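Local coordinates for protein alpha-L-rhamnosidase (Klebsiella oxytoca, PDB 4XHC) that hydrolyses terminal non-reducing alpha-L-rhamnose residues from rhamnosides, as a two-domain glycoside hydrolase of family GH78, at residues M322-R333 against A386-Y397; T200-A208 against V259-V267. All coordinates share one frame; numbering follows the deposited sequence.

Contact 1 of 2, residues M322-R333 against A386-Y397; sequences MATARELWPTAR and AERFEPELAVSY
Phe389, at the end of helix 368-389, pushes its ring as a knob into a hole made by Met322, Ala325, Arg326 and Trp329. With CG anti to its carbonyl carbon (chi1 -51°), the ring lies over the first turns of helix 322-340. Arg326 CA makes a CH-pi contact with one face, 4.1 Å from the centroid of the Phe389 ring, while Arg388 CB lies over the other. Ala325 CB touches Phe389 CZ at 3.7 Å, and Met322 SD approaches the ring obliquely in a Met-aromatic contact.

Trp329 continues the apolar packing. Phe389 CB sits over the five-membered ring of the indole, and Trp329 CH2 meets Ala386 CB at 4.0 Å. Leu393 CD2 lies at the edge of the indole and also touches the aliphatic Arg333 CD at 3.6 Å.

The polar part centres on one carboxylate oxygen. Glu390 OE1 accepts Trp329 NE1 on its anti side at 3.0 Å, in a fairly straight bond (161°), and takes the salt bridge from Arg333 NH1 on its syn side. The indole and guanidinium planes both stand nearly perpendicular to the carboxylate, each presenting an edge. The paired donors probably favour the ionised glutamate.

Glu390 leaves helical geometry, and helix 322-340 thus packs on the junction of helices 368-389 and 391-412 in the six-hairpin glycosidase domain, the (alpha/alpha)6 barrel of GH78 enzymes.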
loop_
_atom_site.group_PDB
_atom_site.type_symbol
_atom_site.label_atom_id
_atom_site.label_comp_id
_atom_site.label_asym_id
_atom_site.label_seq_id
_atom_site.Cartn_x
_atom_site.Cartn_y
_atom_site.Cartn_z
ATOM N N MET A 322 14.239 -46.284 8.320
ATOM C CA MET A 322 15.076 -46.948 7.314
ATOM C C MET A 322 14.518 -46.804 5.895
ATOM O O MET A 322 15.286 -46.677 4.943
ATOM C CB MET A 322 15.267 -48.429 7.656
ATOM C CG MET A 322 16.265 -48.676 8.777
ATOM S SD MET A 322 17.992 -48.573 8.243
ATOM C CE MET A 322 18.373 -50.298 7.890
ATOM N N ALA A 323 13.192 -46.799 5.759
ATOM C CA ALA A 323 12.539 -46.654 4.449
ATOM C C ALA A 323 12.966 -45.371 3.725
ATOM O O ALA A 323 13.322 -45.413 2.546
ATOM C CB ALA A 323 11.023 -46.688 4.601
ATOM N N THR A 324 12.938 -44.244 4.440
ATOM C CA THR A 324 13.295 -42.955 3.863
ATOM C C THR A 324 14.781 -42.927 3.537
ATOM O O THR A 324 15.187 -42.463 2.468
ATOM C CB THR A 324 12.940 -41.778 4.807
ATOM O OG1 THR A 324 11.516 -41.650 4.908
ATOM C CG2 THR A 324 13.499 -40.459 4.288
ATOM N N ALA A 325 15.594 -43.421 4.457
ATOM C CA ALA A 325 17.037 -43.373 4.272
ATOM C C ALA A 325 17.465 -44.228 3.088
ATOM O O ALA A 325 18.349 -43.837 2.335
ATOM C CB ALA A 325 17.753 -43.809 5.538
ATOM N N ARG A 326 16.838 -45.388 2.921
ATOM C CA ARG A 326 17.105 -46.232 1.758
ATOM C C ARG A 326 16.657 -45.569 0.455
ATOM O O ARG A 326 17.346 -45.659 -0.546
ATOM C CB ARG A 326 16.427 -47.604 1.906
ATOM C CG ARG A 326 16.535 -48.512 0.680
ATOM C CD ARG A 326 15.875 -49.858 0.926
ATOM N NE ARG A 326 16.667 -50.677 1.846
ATOM C CZ ARG A 326 16.373 -50.940 3.127
ATOM N NH1 ARG A 326 15.272 -50.463 3.713
ATOM N NH2 ARG A 326 17.206 -51.707 3.832
ATOM N N GLU A 327 15.499 -44.923 0.461
ATOM C CA GLU A 327 14.979 -44.296 -0.756
ATOM C C GLU A 327 15.847 -43.111 -1.200
ATOM O O GLU A 327 16.082 -42.913 -2.391
ATOM C CB GLU A 327 13.517 -43.865 -0.556
ATOM C CG GLU A 327 12.799 -43.525 -1.860
ATOM C CD GLU A 327 11.286 -43.412 -1.722
ATOM O OE1 GLU A 327 10.805 -42.479 -1.035
ATOM O OE2 GLU A 327 10.575 -44.238 -2.335
ATOM N N LEU A 328 16.349 -42.348 -0.236
ATOM C CA LEU A 328 17.101 -41.142 -0.537
ATOM C C LEU A 328 18.618 -41.322 -0.592
ATOM O O LEU A 328 19.333 -40.369 -0.914
ATOM C CB LEU A 328 16.749 -40.050 0.484
ATOM C CG LEU A 328 15.303 -39.539 0.422
ATOM C CD1 LEU A 328 15.116 -38.353 1.355
ATOM C CD2 LEU A 328 14.911 -39.156 -0.998
ATOM N N TRP A 329 19.109 -42.520 -0.280
ATOM C CA TRP A 329 20.548 -42.793 -0.310
ATOM C C TRP A 329 21.197 -42.449 -1.665
ATOM O O TRP A 329 22.232 -41.793 -1.690
ATOM C CB TRP A 329 20.836 -44.241 0.108
ATOM C CG TRP A 329 22.166 -44.777 -0.354
ATOM C CD1 TRP A 329 22.373 -45.812 -1.215
ATOM C CD2 TRP A 329 23.464 -44.297 0.021
ATOM N NE1 TRP A 329 23.718 -46.005 -1.402
ATOM C CE2 TRP A 329 24.409 -45.088 -0.654
ATOM C CE3 TRP A 329 23.914 -43.268 0.855
ATOM C CZ2 TRP A 329 25.780 -44.894 -0.517
ATOM C CZ3 TRP A 329 25.276 -43.069 0.985
ATOM C CH2 TRP A 329 26.195 -43.881 0.302
ATOM N N PRO A 330 20.600 -42.886 -2.789
ATOM C CA PRO A 330 21.172 -42.493 -4.084
ATOM C C PRO A 330 21.387 -40.991 -4.258
ATOM O O PRO A 330 22.391 -40.593 -4.839
ATOM C CB PRO A 330 20.148 -43.023 -5.091
ATOM C CG PRO A 330 19.558 -44.224 -4.421
ATOM C CD PRO A 330 19.559 -43.927 -2.943
ATOM N N THR A 331 20.471 -40.163 -3.761
ATOM C CA THR A 331 20.675 -38.712 -3.797
ATOM C C THR A 331 21.946 -38.336 -3.000
ATOM O O THR A 331 22.799 -37.593 -3.494
ATOM C CB THR A 331 19.437 -37.923 -3.275
ATOM O OG1 THR A 331 18.319 -38.123 -4.144
ATOM C CG2 THR A 331 19.703 -36.426 -3.230
ATOM N N ALA A 332 22.074 -38.867 -1.781
ATOM C CA ALA A 332 23.242 -38.604 -0.928
ATOM C C ALA A 332 24.529 -39.035 -1.607
ATOM O O ALA A 332 25.479 -38.254 -1.690
ATOM C CB ALA A 332 23.105 -39.319 0.404
ATOM N N ARG A 333 24.548 -40.274 -2.098
ATOM C CA ARG A 333 25.708 -40.819 -2.793
ATOM C C ARG A 333 26.134 -39.949 -3.972
ATOM O O ARG A 333 27.327 -39.763 -4.207
ATOM C CB ARG A 333 25.419 -42.236 -3.294
ATOM C CG ARG A 333 26.566 -42.881 -4.066
ATOM C CD ARG A 333 26.147 -44.202 -4.665
ATOM N NE ARG A 333 25.101 -44.014 -5.662
ATOM C CZ ARG A 333 24.181 -44.922 -5.988
ATOM N NH1 ARG A 333 24.142 -46.114 -5.405
ATOM N NH2 ARG A 333 23.279 -44.632 -6.911
ATOM N N ALA A 386 26.637 -46.022 3.702
ATOM C CA ALA A 386 26.985 -47.076 2.746
ATOM C C ALA A 386 27.046 -48.454 3.398
ATOM O O ALA A 386 26.596 -49.423 2.807
ATOM C CB ALA A 386 28.303 -46.761 2.053
ATOM N N GLU A 387 27.589 -48.531 4.612
ATOM C CA GLU A 387 27.652 -49.795 5.354
ATOM C C GLU A 387 26.277 -50.488 5.426
ATOM O O GLU A 387 26.205 -51.711 5.358
ATOM C CB GLU A 387 28.253 -49.588 6.765
ATOM C CG GLU A 387 29.765 -49.868 6.875
ATOM C CD GLU A 387 30.485 -49.088 7.991
ATOM O OE1 GLU A 387 29.869 -48.807 9.042
ATOM O OE2 GLU A 387 31.687 -48.753 7.826
ATOM N N ARG A 388 25.196 -49.711 5.523
ATOM C CA ARG A 388 23.828 -50.257 5.565
ATOM C C ARG A 388 23.212 -50.530 4.194
ATOM O O ARG A 388 22.581 -51.554 4.005
ATOM C CB ARG A 388 22.886 -49.302 6.292
ATOM C CG ARG A 388 23.282 -48.962 7.713
ATOM C CD ARG A 388 22.419 -47.812 8.221
ATOM N NE ARG A 388 22.646 -47.537 9.636
ATOM C CZ ARG A 388 22.209 -48.298 10.638
ATOM N NH1 ARG A 388 21.508 -49.410 10.401
ATOM N NH2 ARG A 388 22.482 -47.947 11.889
ATOM N N PHE A 389 23.361 -49.601 3.253
ATOM C CA PHE A 389 22.622 -49.663 1.985
ATOM C C PHE A 389 23.444 -50.049 0.751
ATOM O O PHE A 389 22.863 -50.364 -0.287
ATOM C CB PHE A 389 21.940 -48.322 1.731
ATOM C CG PHE A 389 21.120 -47.836 2.890
ATOM C CD1 PHE A 389 20.063 -48.593 3.371
ATOM C CD2 PHE A 389 21.400 -46.623 3.494
ATOM C CE1 PHE A 389 19.303 -48.148 4.437
ATOM C CE2 PHE A 389 20.644 -46.171 4.560
ATOM C CZ PHE A 389 19.592 -46.933 5.032
ATOM N N GLU A 390 24.774 -50.034 0.858
ATOM C CA GLU A 390 25.659 -50.387 -0.264
ATOM C C GLU A 390 27.071 -50.758 0.245
ATOM O O GLU A 390 28.027 -50.018 0.020
ATOM C CB GLU A 390 25.710 -49.224 -1.274
ATOM C CG GLU A 390 26.165 -49.614 -2.680
ATOM C CD GLU A 390 26.041 -48.481 -3.690
ATOM O OE1 GLU A 390 25.203 -47.583 -3.496
ATOM O OE2 GLU A 390 26.784 -48.466 -4.688
ATOM N N PRO A 391 27.201 -51.913 0.934
ATOM C CA PRO A 391 28.439 -52.274 1.656
ATOM C C PRO A 391 29.690 -52.274 0.787
ATOM O O PRO A 391 30.773 -51.922 1.258
ATOM C CB PRO A 391 28.163 -53.692 2.156
ATOM C CG PRO A 391 26.688 -53.842 2.133
ATOM C CD PRO A 391 26.190 -52.978 1.015
ATOM N N GLU A 392 29.526 -52.661 -0.474
ATOM C CA GLU A 392 30.646 -52.790 -1.406
ATOM C C GLU A 392 31.339 -51.455 -1.710
ATOM O O GLU A 392 32.548 -51.392 -1.940
ATOM C CB GLU A 392 30.149 -53.461 -2.696
ATOM C CG GLU A 392 31.233 -54.197 -3.483
ATOM C CD GLU A 392 31.861 -55.307 -2.662
ATOM O OE1 GLU A 392 31.327 -56.435 -2.726
ATOM O OE2 GLU A 392 32.855 -55.046 -1.931
ATOM N N LEU A 393 30.560 -50.388 -1.680
ATOM C CA LEU A 393 31.059 -49.045 -1.928
ATOM C C LEU A 393 31.824 -48.475 -0.726
ATOM O O LEU A 393 32.734 -47.658 -0.896
ATOM C CB LEU A 393 29.870 -48.142 -2.285
ATOM C CG LEU A 393 30.138 -46.694 -2.670
ATOM C CD1 LEU A 393 31.145 -46.601 -3.808
ATOM C CD2 LEU A 393 28.827 -46.029 -3.050
ATOM N N ALA A 394 31.435 -48.876 0.485
ATOM C CA ALA A 394 32.107 -48.421 1.706
ATOM C C ALA A 394 33.586 -48.760 1.681
ATOM O O ALA A 394 34.400 -47.989 2.183
ATOM C CB ALA A 394 31.458 -49.026 2.942
ATOM N N VAL A 395 33.932 -49.894 1.078
ATOM C CA VAL A 395 35.331 -50.304 0.991
ATOM C C VAL A 395 36.181 -49.241 0.287
ATOM O O VAL A 395 37.231 -48.847 0.812
ATOM C CB VAL A 395 35.518 -51.650 0.256
ATOM C CG1 VAL A 395 36.998 -51.998 0.180
ATOM C CG2 VAL A 395 34.733 -52.767 0.942
ATOM N N SER A 396 35.735 -48.780 -0.884
ATOM C CA SER A 396 36.493 -47.783 -1.651
ATOM C C SER A 396 36.386 -46.381 -1.045
ATOM O O SER A 396 37.361 -45.638 -1.054
ATOM C CB SER A 396 36.091 -47.781 -3.129
ATOM O OG SER A 396 34.706 -47.579 -3.281
ATOM N N TYR A 397 35.223 -46.019 -0.508
ATOM C CA TYR A 397 35.087 -44.772 0.260
ATOM C C TYR A 397 36.065 -44.691 1.450
ATOM O O TYR A 397 36.593 -43.617 1.742
ATOM C CB TYR A 397 33.648 -44.602 0.768
ATOM C CG TYR A 397 32.645 -43.992 -0.205
ATOM C CD1 TYR A 397 32.981 -43.697 -1.533
ATOM C CD2 TYR A 397 31.330 -43.742 0.207
ATOM C CE1 TYR A 397 32.051 -43.150 -2.406
ATOM C CE2 TYR A 397 30.392 -43.200 -0.661
ATOM C CZ TYR A 397 30.759 -42.903 -1.967
ATOM O OH TYR A 397 29.832 -42.357 -2.830
#

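Contact 2 of 2, residues T200-A208 against V259-V267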
loop_
_atom_site.group_PDB
_atom_site.type_symbol
_atom_site.label_atom_id
_atom_site.label_comp_id
_atom_site.label_asym_id
_atom_site.label_seq_id
_atom_site.Cartn_x
_atom_site.Cartn_y
_atom_site.Cartn_z
ATOM N N THR A 200 2.993 -20.590 13.580
ATOM C CA THR A 200 4.106 -21.528 13.682
ATOM C C THR A 200 3.554 -22.934 13.457
ATOM O O THR A 200 2.360 -23.172 13.647
ATOM C CB THR A 200 4.798 -21.459 15.069
ATOM O OG1 THR A 200 5.913 -22.362 15.113
ATOM C CG2 THR A 200 3.821 -21.813 16.198
ATOM N N SER A 201 4.421 -23.856 13.046
ATOM C CA SER A 201 4.076 -25.270 12.985
ATOM C C SER A 201 4.591 -25.986 14.220
ATOM O O SER A 201 4.367 -27.178 14.371
ATOM C CB SER A 201 4.661 -25.921 11.739
ATOM O OG SER A 201 6.073 -25.836 11.749
ATOM N N ALA A 202 5.284 -25.268 15.098
ATOM C CA ALA A 202 5.803 -25.850 16.327
ATOM C C ALA A 202 4.870 -25.549 17.498
ATOM O O ALA A 202 5.238 -24.863 18.453
ATOM C CB ALA A 202 7.201 -25.317 16.603
ATOM N N SER A 203 3.658 -26.080 17.414
ATOM C CA SER A 203 2.627 -25.818 18.404
ATOM C C SER A 203 2.441 -26.986 19.364
ATOM O O SER A 203 1.516 -26.968 20.170
ATOM C CB SER A 203 1.314 -25.540 17.686
ATOM O OG SER A 203 1.019 -26.597 16.796
ATOM N N GLY A 204 3.301 -28.001 19.265
ATOM C CA GLY A 204 3.264 -29.145 20.170
ATOM C C GLY A 204 4.044 -28.881 21.447
ATOM O O GLY A 204 4.580 -27.786 21.652
ATOM N N ALA A 205 4.095 -29.894 22.312
ATOM C CA ALA A 205 4.828 -29.816 23.581
ATOM C C ALA A 205 6.338 -29.696 23.344
ATOM O O ALA A 205 6.840 -30.016 22.259
ATOM C CB ALA A 205 4.514 -31.029 24.455
ATOM N N CYS A 206 7.040 -29.228 24.373
ATOM C CA CYS A 206 8.482 -29.003 24.316
ATOM C C CYS A 206 9.114 -29.168 25.706
ATOM O O CYS A 206 9.014 -28.258 26.531
ATOM C CB CYS A 206 8.761 -27.594 23.784
ATOM S SG CYS A 206 10.509 -27.150 23.751
ATOM N N PRO A 207 9.772 -30.324 25.975
ATOM C CA PRO A 207 10.329 -30.559 27.325
ATOM C C PRO A 207 11.203 -29.408 27.872
ATOM O O PRO A 207 11.928 -28.766 27.112
ATOM C CB PRO A 207 11.160 -31.855 27.163
ATOM C CG PRO A 207 11.226 -32.135 25.698
ATOM C CD PRO A 207 10.035 -31.467 25.075
ATOM N N ALA A 208 11.114 -29.161 29.179
ATOM C CA ALA A 208 11.917 -28.135 29.842
ATOM C C ALA A 208 13.373 -28.592 29.940
ATOM O O ALA A 208 13.656 -29.784 30.027
ATOM C CB ALA A 208 11.355 -27.841 31.230
ATOM N N VAL A 259 15.628 -32.432 19.985
ATOM C CA VAL A 259 15.554 -32.393 21.450
ATOM C C VAL A 259 14.556 -31.358 21.981
ATOM O O VAL A 259 14.464 -31.153 23.186
ATOM C CB VAL A 259 16.943 -32.095 22.077
ATOM C CG1 VAL A 259 17.926 -33.202 21.737
ATOM C CG2 VAL A 259 17.482 -30.738 21.623
ATOM N N THR A 260 13.823 -30.701 21.090
ATOM C CA THR A 260 12.772 -29.769 21.487
ATOM C C THR A 260 11.421 -30.299 21.003
ATOM O O THR A 260 10.773 -31.055 21.725
ATOM C CB THR A 260 13.032 -28.336 20.963
ATOM O OG1 THR A 260 13.182 -28.353 19.537
ATOM C CG2 THR A 260 14.284 -27.750 21.599
ATOM N N PHE A 261 11.016 -29.938 19.784
ATOM C CA PHE A 261 9.657 -30.212 19.310
ATOM C C PHE A 261 9.485 -31.565 18.638
ATOM O O PHE A 261 8.359 -32.006 18.431
ATOM C CB PHE A 261 9.193 -29.116 18.361
ATOM C CG PHE A 261 9.179 -27.750 18.977
ATOM C CD1 PHE A 261 8.126 -27.349 19.781
ATOM C CD2 PHE A 261 10.222 -26.868 18.753
ATOM C CE1 PHE A 261 8.114 -26.091 20.355
ATOM C CE2 PHE A 261 10.217 -25.611 19.323
ATOM C CZ PHE A 261 9.160 -25.220 20.122
ATOM N N ALA A 262 10.590 -32.221 18.305
ATOM C CA ALA A 262 10.575 -33.587 17.749
ATOM C C ALA A 262 9.611 -33.772 16.565
ATOM O O ALA A 262 8.918 -34.779 16.476
ATOM C CB ALA A 262 10.284 -34.615 18.845
ATOM N N ARG A 263 9.581 -32.798 15.664
ATOM C CA ARG A 263 8.809 -32.916 14.442
ATOM C C ARG A 263 9.673 -33.492 13.330
ATOM O O ARG A 263 10.179 -32.763 12.471
ATOM C CB ARG A 263 8.230 -31.560 14.053
ATOM C CG ARG A 263 7.233 -31.048 15.078
ATOM C CD ARG A 263 6.081 -30.295 14.433
ATOM N NE ARG A 263 5.300 -31.138 13.531
ATOM C CZ ARG A 263 4.141 -30.784 12.979
ATOM N NH1 ARG A 263 3.584 -29.601 13.226
ATOM N NH2 ARG A 263 3.528 -31.630 12.173
ATOM N N HIS A 264 9.826 -34.815 13.360
ATOM C CA HIS A 264 10.639 -35.548 12.381
ATOM C C HIS A 264 9.995 -35.557 11.005
ATOM O O HIS A 264 10.692 -35.563 9.999
ATOM C CB HIS A 264 10.905 -36.986 12.855
ATOM C CG HIS A 264 11.690 -37.056 14.128
ATOM N ND1 HIS A 264 11.242 -37.729 15.246
ATOM C CD2 HIS A 264 12.881 -36.503 14.470
ATOM C CE1 HIS A 264 12.126 -37.600 16.218
ATOM N NE2 HIS A 264 13.130 -36.861 15.774
ATOM N N ASP A 265 8.668 -35.550 10.968
ATOM C CA ASP A 265 7.935 -35.435 9.707
ATOM C C ASP A 265 8.374 -34.211 8.891
ATOM O O ASP A 265 8.392 -34.247 7.662
ATOM C CB ASP A 265 6.410 -35.410 9.954
ATOM C CG ASP A 265 5.979 -34.342 10.968
ATOM O OD1 ASP A 265 6.483 -34.357 12.108
ATOM O OD2 ASP A 265 5.127 -33.494 10.634
ATOM N N LEU A 266 8.725 -33.131 9.576
ATOM C CA LEU A 266 9.116 -31.905 8.897
ATOM C C LEU A 266 10.542 -31.975 8.349
ATOM O O LEU A 266 10.842 -31.391 7.313
ATOM C CB LEU A 266 8.947 -30.706 9.840
ATOM C CG LEU A 266 9.108 -29.326 9.199
ATOM C CD1 LEU A 266 8.116 -29.131 8.061
ATOM C CD2 LEU A 266 8.962 -28.232 10.246
ATOM N N VAL A 267 11.422 -32.684 9.048
ATOM C CA VAL A 267 12.790 -32.922 8.554
ATOM C C VAL A 267 12.728 -33.807 7.315
ATOM O O VAL A 267 13.427 -33.591 6.332
ATOM C CB VAL A 267 13.690 -33.596 9.618
ATOM C CG1 VAL A 267 15.084 -33.846 9.065
ATOM C CG2 VAL A 267 13.767 -32.730 10.870
#
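Ala202 and Cys206 hold the ring of Phe261 between them. Ala202 CB stands almost exactly over the centre of one face, 3.7 Å from the centroid of the Phe261 ring and 4° off its normal, a CH-pi contact. Against the opposite face lies Cys206 SG, displaced toward the rim, in a sulfur-aromatic contact 4.5 Å from the centroid of the Phe261 ring. Cys206 reaches that place with its sulfur anti to the backbone N (chi1 177°), where SG also touches Thr260 CB. Gly204 O approaches the ring edge near its plane. Further along, Pro207 CD packs on Thr260 O at 3.5 Å.

The one hydrogen bond between the segments runs from Arg263 NH1 to Ser201 O, 2.8 Å long. It lies in the carbonyl plane, and Ser201 O sits at the guanidinium edge. Bends at chi2 and chi3 bring the Arg263 side chain round to this carbonyl.

Behind this first shell, Asp265 OD2 receives Arg263 NH2 on its syn lone pair at 2.9 Å, a salt bridge that helps fix the guanidinium. On the other segment, Thr200 OG1 accepts Ala202 N at 3.0 Å in an ST turn. Ser201 OG bonds to Gln232 O, and Val224 and Gln228 of helix 214-230 pack against Phe261.

Chemically, the contact divides its work: dispersion holds the aromatic ring between methyl and sulfur, while Arg263, probably charged beside Asp265, ties the Ser201 carbonyl to the start of helix 264-276.

The two contacts follow one another along the chain, contact 2 first, and their centres lie about 28 Å apart, with nearest atoms about 7 Å from each other. Contact 2, its centre about 17 Å from the centre of the chain, pairs the loop following strand 187-200 with the approach to helix 264-276. Contact 1 is farther out, its centre about 29 Å from the centre of the chain, where helix 322-340 meets the junction of helices 368-389 and 391-412. Helix 264-276 connects the two neighbourhoods: it begins in contact 2, and its Tyr272 and Ala275 pack against helix 322-340. Together they join the exit from the beta strands to the helical domain and successive helices within that domain.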